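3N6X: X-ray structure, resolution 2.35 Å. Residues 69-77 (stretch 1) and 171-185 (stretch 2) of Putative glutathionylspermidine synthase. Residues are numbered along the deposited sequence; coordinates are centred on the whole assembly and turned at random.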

ATOM      1  N   LEU A  69       8.490  18.474   0.963  1.00 74.95           N
ATOM      2  CA  LEU A  69       7.059  18.163   1.006  1.00 74.67           C
ATOM      3  C   LEU A  69       6.526  17.742  -0.377  1.00 76.27           C
ATOM      4  O   LEU A  69       6.755  18.449  -1.369  1.00 77.01           O
ATOM      5  CB  LEU A  69       6.256  19.362   1.549  1.00 74.82           C
ATOM      6  N   ILE A  70       5.813  16.584  -0.436  1.00 68.39           N
ATOM      7  CA  ILE A  70       5.227  16.034  -1.673  1.00 65.72           C
ATOM      8  C   ILE A  70       4.129  16.974  -2.232  1.00 63.98           C
ATOM      9  O   ILE A  70       3.241  17.381  -1.486  1.00 62.99           O
ATOM     10  CB  ILE A  70       4.691  14.579  -1.428  1.00 68.58           C
ATOM     11  CG1 ILE A  70       5.843  13.620  -1.019  1.00 68.71           C
ATOM     12  CG2 ILE A  70       3.905  14.036  -2.654  1.00 68.96           C
ATOM     13  CD1 ILE A  70       5.390  12.252  -0.471  1.00 74.17           C
ATOM     14  N   PRO A  71       4.164  17.316  -3.548  1.00 57.67           N
ATOM     15  CA  PRO A  71       3.119  18.199  -4.100  1.00 56.18           C
ATOM     16  C   PRO A  71       1.706  17.621  -3.978  1.00 58.01           C
ATOM     17  O   PRO A  71       1.520  16.408  -4.027  1.00 56.81           O
ATOM     18  CB  PRO A  71       3.531  18.378  -5.567  1.00 57.79           C
ATOM     19  CG  PRO A  71       4.961  17.986  -5.625  1.00 62.71           C
ATOM     20  CD  PRO A  71       5.153  16.941  -4.580  1.00 58.70           C
ATOM     21  N   PHE A  72       0.719  18.499  -3.806  1.00 53.87           N
ATOM     22  CA  PHE A  72      -0.677  18.115  -3.692  1.00 53.30           C
ATOM     23  C   PHE A  72      -1.501  18.757  -4.802  1.00 53.37           C
ATOM     24  O   PHE A  72      -1.336  19.946  -5.083  1.00 53.71           O
ATOM     25  CB  PHE A  72      -1.233  18.503  -2.309  1.00 55.76           C
ATOM     26  CG  PHE A  72      -2.692  18.168  -2.106  1.00 58.22           C
ATOM     27  CD1 PHE A  72      -3.103  16.852  -1.921  1.00 61.27           C
ATOM     28  CD2 PHE A  72      -3.656  19.171  -2.085  1.00 61.64           C
ATOM     29  CE1 PHE A  72      -4.454  16.543  -1.741  1.00 62.67           C
ATOM     30  CE2 PHE A  72      -5.008  18.861  -1.892  1.00 64.70           C
ATOM     31  CZ  PHE A  72      -5.397  17.552  -1.716  1.00 62.55           C
ATOM     32  N   ASP A  73      -2.355  17.960  -5.460  1.00 46.41           N
ATOM     33  CA  ASP A  73      -3.264  18.441  -6.494  1.00 45.41           C
ATOM     34  C   ASP A  73      -4.680  18.492  -5.910  1.00 50.47           C
ATOM     35  O   ASP A  73      -5.096  17.556  -5.213  1.00 50.29           O
ATOM     36  CB  ASP A  73      -3.217  17.542  -7.729  1.00 46.33           C
ATOM     37  CG  ASP A  73      -4.003  18.092  -8.904  1.00 55.44           C
ATOM     38  OD1 ASP A  73      -3.551  19.100  -9.505  1.00 56.61           O
ATOM     39  OD2 ASP A  73      -5.030  17.478  -9.272  1.00 57.92           O
ATOM     40  N   VAL A  74      -5.408  19.596  -6.166  1.00 46.53           N
ATOM     41  CA  VAL A  74      -6.742  19.829  -5.587  1.00 45.45           C
ATOM     42  C   VAL A  74      -7.896  19.175  -6.350  1.00 49.01           C
ATOM     43  O   VAL A  74      -9.046  19.274  -5.911  1.00 50.76           O
ATOM     44  CB  VAL A  74      -7.007  21.330  -5.252  1.00 48.65           C
ATOM     45  CG1 VAL A  74      -5.941  21.876  -4.298  1.00 48.03           C
ATOM     46  CG2 VAL A  74      -7.091  22.181  -6.520  1.00 48.27           C
ATOM     47  N   VAL A  75      -7.609  18.498  -7.475  1.00 42.87           N
ATOM     48  CA  VAL A  75      -8.665  17.790  -8.209  1.00 41.65           C
ATOM     49  C   VAL A  75      -8.784  16.375  -7.632  1.00 46.74           C
ATOM     50  O   VAL A  75      -7.824  15.600  -7.712  1.00 47.18           O
ATOM     51  CB  VAL A  75      -8.450  17.779  -9.742  1.00 44.06           C
ATOM     52  CG1 VAL A  75      -9.691  17.246 -10.461  1.00 42.80           C
ATOM     53  CG2 VAL A  75      -8.080  19.171 -10.255  1.00 43.74           C
ATOM     54  N   PRO A  76      -9.901  16.049  -6.935  1.00 41.69           N
ATOM     55  CA  PRO A  76      -9.992  14.729  -6.305  1.00 40.89           C
ATOM     56  C   PRO A  76     -10.151  13.596  -7.308  1.00 44.50           C
ATOM     57  O   PRO A  76     -10.637  13.799  -8.428  1.00 43.78           O
ATOM     58  CB  PRO A  76     -11.227  14.851  -5.411  1.00 42.47           C
ATOM     59  CG  PRO A  76     -12.078  15.868  -6.092  1.00 46.91           C
ATOM     60  CD  PRO A  76     -11.120  16.852  -6.694  1.00 42.65           C
ATOM     61  N   ARG A  77      -9.759  12.398  -6.891  1.00 39.83           N
ATOM     62  CA  ARG A  77      -9.979  11.185  -7.649  1.00 38.56           C
ATOM     63  C   ARG A  77     -11.320  10.649  -7.143  1.00 41.16           C
ATOM     64  O   ARG A  77     -11.412  10.223  -5.995  1.00 40.84           O
ATOM     65  CB  ARG A  77      -8.823  10.190  -7.376  1.00 38.35           C
ATOM     66  CG  ARG A  77      -9.022   8.818  -7.960  1.00 47.82           C
ATOM     67  CD  ARG A  77      -8.578   8.767  -9.400  1.00 54.62           C
ATOM     68  NE  ARG A  77      -8.791   7.449  -9.985  1.00 63.84           N
ATOM     69  CZ  ARG A  77      -7.938   6.435  -9.870  1.00 76.12           C
ATOM     70  NH1 ARG A  77      -6.823   6.572  -9.157  1.00 63.42           N
ATOM     71  NH2 ARG A  77      -8.203   5.269 -10.445  1.00 58.42           N
ATOM     72  N   SER A 171      -1.388   8.265   6.520  1.00 37.69           N
ATOM     73  CA  SER A 171      -1.262   9.661   6.977  1.00 37.21           C
ATOM     74  C   SER A 171      -1.530  10.645   5.838  1.00 39.94           C
ATOM     75  O   SER A 171      -2.232  11.628   6.047  1.00 39.22           O
ATOM     76  CB  SER A 171       0.099   9.914   7.626  1.00 40.48           C
ATOM     77  OG  SER A 171       1.158   9.755   6.696  1.00 56.16           O
ATOM     78  N   TYR A 172      -1.072  10.324   4.612  1.00 37.71           N
ATOM     79  CA  TYR A 172      -1.354  11.159   3.446  1.00 38.40           C
ATOM     80  C   TYR A 172      -2.846  11.080   3.076  1.00 39.94           C
ATOM     81  O   TYR A 172      -3.448  12.091   2.745  1.00 39.70           O
ATOM     82  CB  TYR A 172      -0.483  10.755   2.257  1.00 42.28           C
ATOM     83  CG  TYR A 172       0.981  11.084   2.429  1.00 49.15           C
ATOM     84  CD1 TYR A 172       1.442  12.392   2.310  1.00 52.90           C
ATOM     85  CD2 TYR A 172       1.922  10.079   2.631  1.00 51.60           C
ATOM     86  CE1 TYR A 172       2.797  12.701   2.462  1.00 55.93           C
ATOM     87  CE2 TYR A 172       3.278  10.375   2.782  1.00 53.63           C
ATOM     88  CZ  TYR A 172       3.710  11.690   2.703  1.00 63.83           C
ATOM     89  OH  TYR A 172       5.047  11.985   2.846  1.00 68.34           O
HETATM   90  N   MSE A 173      -3.453   9.897   3.214  1.00 34.31           N
HETATM   91  CA  MSE A 173      -4.880   9.716   2.937  1.00 32.74           C
HETATM   92  C   MSE A 173      -5.717  10.573   3.908  1.00 37.56           C
HETATM   93  O   MSE A 173      -6.629  11.286   3.479  1.00 37.23           O
HETATM   94  CB  MSE A 173      -5.273   8.218   3.052  1.00 33.32           C
HETATM   95  CG  MSE A 173      -6.791   7.978   2.997  1.00 37.99           C
HETATM   96 SE   MSE A 173      -7.295   6.120   3.278  0.75 42.76          SE
HETATM   97  CE  MSE A 173      -7.569   6.158   5.180  1.00 39.47           C
ATOM     98  N   LEU A 174      -5.387  10.510   5.208  1.00 33.80           N
ATOM     99  CA  LEU A 174      -6.123  11.241   6.234  1.00 33.59           C
ATOM    100  C   LEU A 174      -5.939  12.749   6.133  1.00 38.22           C
ATOM    101  O   LEU A 174      -6.929  13.479   6.153  1.00 38.35           O
ATOM    102  CB  LEU A 174      -5.782  10.715   7.640  1.00 33.11           C
ATOM    103  CG  LEU A 174      -6.160   9.246   7.880  1.00 37.20           C
ATOM    104  CD1 LEU A 174      -5.586   8.736   9.187  1.00 37.79           C
ATOM    105  CD2 LEU A 174      -7.670   9.044   7.838  1.00 37.98           C
ATOM    106  N   GLU A 175      -4.693  13.210   5.904  1.00 35.57           N
ATOM    107  CA  GLU A 175      -4.377  14.641   5.785  1.00 35.54           C
ATOM    108  C   GLU A 175      -4.883  15.265   4.508  1.00 39.88           C
ATOM    109  O   GLU A 175      -5.226  16.443   4.509  1.00 40.56           O
ATOM    110  CB  GLU A 175      -2.863  14.900   5.960  1.00 36.98           C
ATOM    111  CG  GLU A 175      -2.405  14.819   7.419  1.00 50.84           C
ATOM    112  CD  GLU A 175      -3.213  15.657   8.408  1.00 74.95           C
ATOM    113  OE1 GLU A 175      -3.443  16.862   8.133  1.00 56.31           O
ATOM    114  OE2 GLU A 175      -3.643  15.096   9.441  1.00 71.24           O
ATOM    115  N   ASN A 176      -4.938  14.496   3.412  1.00 35.74           N
ATOM    116  CA  ASN A 176      -5.437  15.035   2.151  1.00 35.61           C
ATOM    117  C   ASN A 176      -6.914  15.334   2.247  1.00 39.45           C
ATOM    118  O   ASN A 176      -7.359  16.344   1.712  1.00 39.88           O
ATOM    119  CB  ASN A 176      -5.139  14.104   0.974  1.00 33.56           C
ATOM    120  CG  ASN A 176      -3.687  14.066   0.593  1.00 45.24           C
ATOM    121  OD1 ASN A 176      -2.878  14.879   1.048  1.00 36.57           O
ATOM    122  ND2 ASN A 176      -3.310  13.074  -0.203  1.00 39.08           N
ATOM    123  N   ARG A 177      -7.669  14.507   2.995  1.00 35.56           N
ATOM    124  CA  ARG A 177      -9.098  14.761   3.199  1.00 35.24           C
ATOM    125  C   ARG A 177      -9.300  16.043   4.028  1.00 39.17           C
ATOM    126  O   ARG A 177     -10.107  16.902   3.652  1.00 37.35           O
ATOM    127  CB  ARG A 177      -9.799  13.564   3.876  1.00 29.85           C
ATOM    128  CG  ARG A 177     -11.272  13.857   4.249  1.00 29.99           C
ATOM    129  CD  ARG A 177     -12.135  14.203   3.018  1.00 32.34           C
ATOM    130  NE  ARG A 177     -11.921  13.251   1.920  1.00 34.69           N
ATOM    131  CZ  ARG A 177     -12.488  12.051   1.855  1.00 38.54           C
ATOM    132  NH1 ARG A 177     -13.368  11.676   2.774  1.00 26.64           N
ATOM    133  NH2 ARG A 177     -12.197  11.230   0.864  1.00 28.92           N
ATOM    134  N   LYS A 178      -8.555  16.157   5.152  1.00 36.65           N
ATOM    135  CA  LYS A 178      -8.593  17.296   6.066  1.00 36.97           C
ATOM    136  C   LYS A 178      -8.266  18.612   5.313  1.00 43.80           C
ATOM    137  O   LYS A 178      -8.952  19.606   5.506  1.00 43.94           O
ATOM    138  CB  LYS A 178      -7.612  17.053   7.227  1.00 38.81           C
ATOM    139  CG  LYS A 178      -7.803  17.977   8.412  1.00 57.53           C
ATOM    140  CD  LYS A 178      -6.729  17.752   9.487  1.00 65.04           C
ATOM    141  CE  LYS A 178      -6.499  18.991  10.327  1.00 68.85           C
ATOM    142  NZ  LYS A 178      -6.639  18.711  11.784  1.00 76.02           N
HETATM  143  N   MSE A 179      -7.287  18.561   4.384  1.00 42.89           N
HETATM  144  CA  MSE A 179      -6.854  19.686   3.536  1.00 43.93           C
HETATM  145  C   MSE A 179      -7.977  20.143   2.585  1.00 43.51           C
HETATM  146  O   MSE A 179      -8.232  21.347   2.472  1.00 43.17           O
HETATM  147  CB  MSE A 179      -5.591  19.280   2.737  1.00 48.40           C
HETATM  148  CG  MSE A 179      -5.134  20.324   1.708  1.00 59.61           C
HETATM  149 SE   MSE A 179      -4.724  22.052   2.536  0.75 72.46          SE
HETATM  150  CE  MSE A 179      -2.984  21.694   3.076  1.00 69.51           C
HETATM  151  N   MSE A 180      -8.642  19.174   1.899  1.00 36.03           N
HETATM  152  CA  MSE A 180      -9.737  19.439   0.961  1.00 34.26           C
HETATM  153  C   MSE A 180     -10.939  20.047   1.671  1.00 40.97           C
HETATM  154  O   MSE A 180     -11.587  20.942   1.123  1.00 40.81           O
HETATM  155  CB  MSE A 180     -10.157  18.144   0.229  1.00 34.96           C
HETATM  156  CG  MSE A 180      -9.141  17.674  -0.801  1.00 39.74           C
HETATM  157 SE   MSE A 180      -9.000  18.796  -2.397  0.75 44.59          SE
HETATM  158  CE  MSE A 180     -10.754  18.612  -3.076  1.00 41.10           C
HETATM  159  N   MSE A 181     -11.264  19.530   2.884  1.00 38.58           N
HETATM  160  CA  MSE A 181     -12.373  20.021   3.700  1.00 37.88           C
HETATM  161  C   MSE A 181     -12.088  21.457   4.198  1.00 42.96           C
HETATM  162  O   MSE A 181     -13.007  22.275   4.293  1.00 42.72           O
HETATM  163  CB  MSE A 181     -12.635  19.071   4.888  1.00 39.83           C
HETATM  164  CG  MSE A 181     -13.814  19.528   5.787  1.00 47.78           C
HETATM  165 SE   MSE A 181     -15.544  19.649   4.807  0.75 55.40          SE
HETATM  166  CE  MSE A 181     -15.950  17.757   4.799  1.00 52.04           C
ATOM    167  N   ARG A 182     -10.813  21.756   4.503  1.00 40.03           N
ATOM    168  CA  ARG A 182     -10.395  23.075   4.975  1.00 40.11           C
ATOM    169  C   ARG A 182     -10.461  24.103   3.820  1.00 44.27           C
ATOM    170  O   ARG A 182     -10.961  25.206   4.017  1.00 44.46           O
ATOM    171  CB  ARG A 182      -8.973  22.989   5.554  1.00 41.99           C
ATOM    172  CG  ARG A 182      -8.526  24.181   6.375  1.00 52.93           C
ATOM    173  CD  ARG A 182      -7.102  23.946   6.855  1.00 63.15           C
ATOM    174  NE  ARG A 182      -6.700  24.868   7.920  1.00 66.37           N
ATOM    175  CZ  ARG A 182      -5.467  24.936   8.412  1.00 72.40           C
ATOM    176  NH1 ARG A 182      -4.510  24.145   7.938  1.00 56.73           N
ATOM    177  NH2 ARG A 182      -5.179  25.795   9.382  1.00 49.94           N
ATOM    178  N   LEU A 183      -9.994  23.720   2.615  1.00 40.52           N
ATOM    179  CA  LEU A 183      -9.999  24.613   1.457  1.00 39.57           C
ATOM    180  C   LEU A 183     -11.390  24.794   0.860  1.00 44.60           C
ATOM    181  O   LEU A 183     -11.779  25.925   0.570  1.00 45.05           O
ATOM    182  CB  LEU A 183      -9.043  24.098   0.358  1.00 39.23           C
ATOM    183  CG  LEU A 183      -7.543  24.110   0.646  1.00 43.65           C
ATOM    184  CD1 LEU A 183      -6.796  23.302  -0.407  1.00 43.44           C
ATOM    185  CD2 LEU A 183      -6.995  25.530   0.707  1.00 44.32           C
ATOM    186  N   PHE A 184     -12.109  23.674   0.575  1.00 40.51           N
ATOM    187  CA  PHE A 184     -13.383  23.736  -0.158  1.00 40.38           C
ATOM    188  C   PHE A 184     -14.575  23.034   0.547  1.00 45.78           C
ATOM    189  O   PHE A 184     -15.163  22.104  -0.022  1.00 45.19           O
ATOM    190  CB  PHE A 184     -13.204  23.203  -1.596  1.00 41.91           C
ATOM    191  CG  PHE A 184     -11.843  23.461  -2.209  1.00 42.95           C
ATOM    192  CD1 PHE A 184     -11.494  24.730  -2.664  1.00 46.50           C
ATOM    193  CD2 PHE A 184     -10.918  22.434  -2.342  1.00 43.90           C
ATOM    194  CE1 PHE A 184     -10.239  24.966  -3.240  1.00 47.22           C
ATOM    195  CE2 PHE A 184      -9.667  22.669  -2.927  1.00 47.26           C
ATOM    196  CZ  PHE A 184      -9.338  23.932  -3.379  1.00 45.45           C
ATOM    197  N   PRO A 185     -15.028  23.533   1.731  1.00 42.90           N
ATOM    198  CA  PRO A 185     -16.175  22.890   2.402  1.00 42.28           C
ATOM    199  C   PRO A 185     -17.417  22.792   1.519  1.00 46.25           C
ATOM    200  O   PRO A 185     -18.114  21.777   1.553  1.00 46.79           O
ATOM    201  CB  PRO A 185     -16.414  23.782   3.637  1.00 43.55           C
ATOM    202  CG  PRO A 185     -15.682  25.056   3.353  1.00 47.61           C
ATOM    203  CD  PRO A 185     -14.504  24.661   2.531  1.00 43.61           C
TER

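The contact between these stretches is an apolar packing of an irregular segment against one flank of a helix, made mainly by side-chain contacts and without a single hydrogen bond passing between the two.

Residues 171-183 belong to a helix that begins earlier in the chain, and its backbone polar groups are largely spent on its own i to i+4 hydrogen bonds, such as M180 N to N176 O at 3.1 Å. Stretch 1 has no regular helix or strand around its contact residues and runs alongside in the same sense. I70 CA lies 9.7 Å from Y172 CA, F72 CA lies 8.1 Å from N176 CA, and V74 CA lies 7.2 Å from M180 CA, so the chains draw closer toward the end of the helix. The two patterns mesh simply: every second residue of stretch 1, I70, F72, V74 and P76, directs its CA-to-CB bond toward the helix, while the helix answers with Y172, N176, M179, M180 and L183, residues one, three or four apart that fall on one side of the helix.

F72 is the centerpiece, with the largest covered area of any residue here. Its t rotamer sends the flat, rigid ring to the helix, where CE1 lies 3.5 Å from CG of N176, CE2 lies 3.9 Å from CG of M179, and CZ lies 3.9 Å from CG of M180. A benzyl group suits this place because it can touch three helical residues at once. N176 meets it through its amide carbon, and its ND2 is hydrogen-bonded elsewhere in the structure, so that nitrogen is not left unsatisfied by its apolar neighbor.

M180, a selenomethionine, touches three of the four contact residues of stretch 1, F72, V74 and P76. Its CA-to-CB bond points sideways, but the long, flexible chain, m at all three chi angles, brings its end nearer. The SE atom of M180 sits 5.1 Å from the centroid of the F72 ring, at the ring's edge, where the polarizable atom can meet the ring's hydrogens. Beyond it, CE of M180 reaches 3.4 Å from the carbonyl O of V74 and 4.0 Å from CD of P76, whose compact ring presents carbon to the methyl group.

V74 packs near the helix end. Its branched side chain has CB 3.8 Å from CE2 of F184, at the edge of that ring, and CG1 4.2 Å from CD1 of L183. F184 is the first residue to leave helical phi/psi, yet its N still bonds to M180 O at 2.8 Å, and its ring edge meets the valine.

At the other end the contact is more exposed. I70 extends CD1 to 3.3 Å from OH of Y172 and 3.6 Å from CZ of the same residue, a van der Waals contact in which the tyrosine supplies its phenol end while remaining exposed.

The residues between make no contact with the helix. D73 and V75 direct their CA-to-CB bonds away from it; both carboxylate oxygens of D73 are hydrogen-bonded elsewhere in the structure, and V75 N makes a weak hydrogen bond to OD2 of D73 at 3.3 Å, which ties together the residues flanking V74.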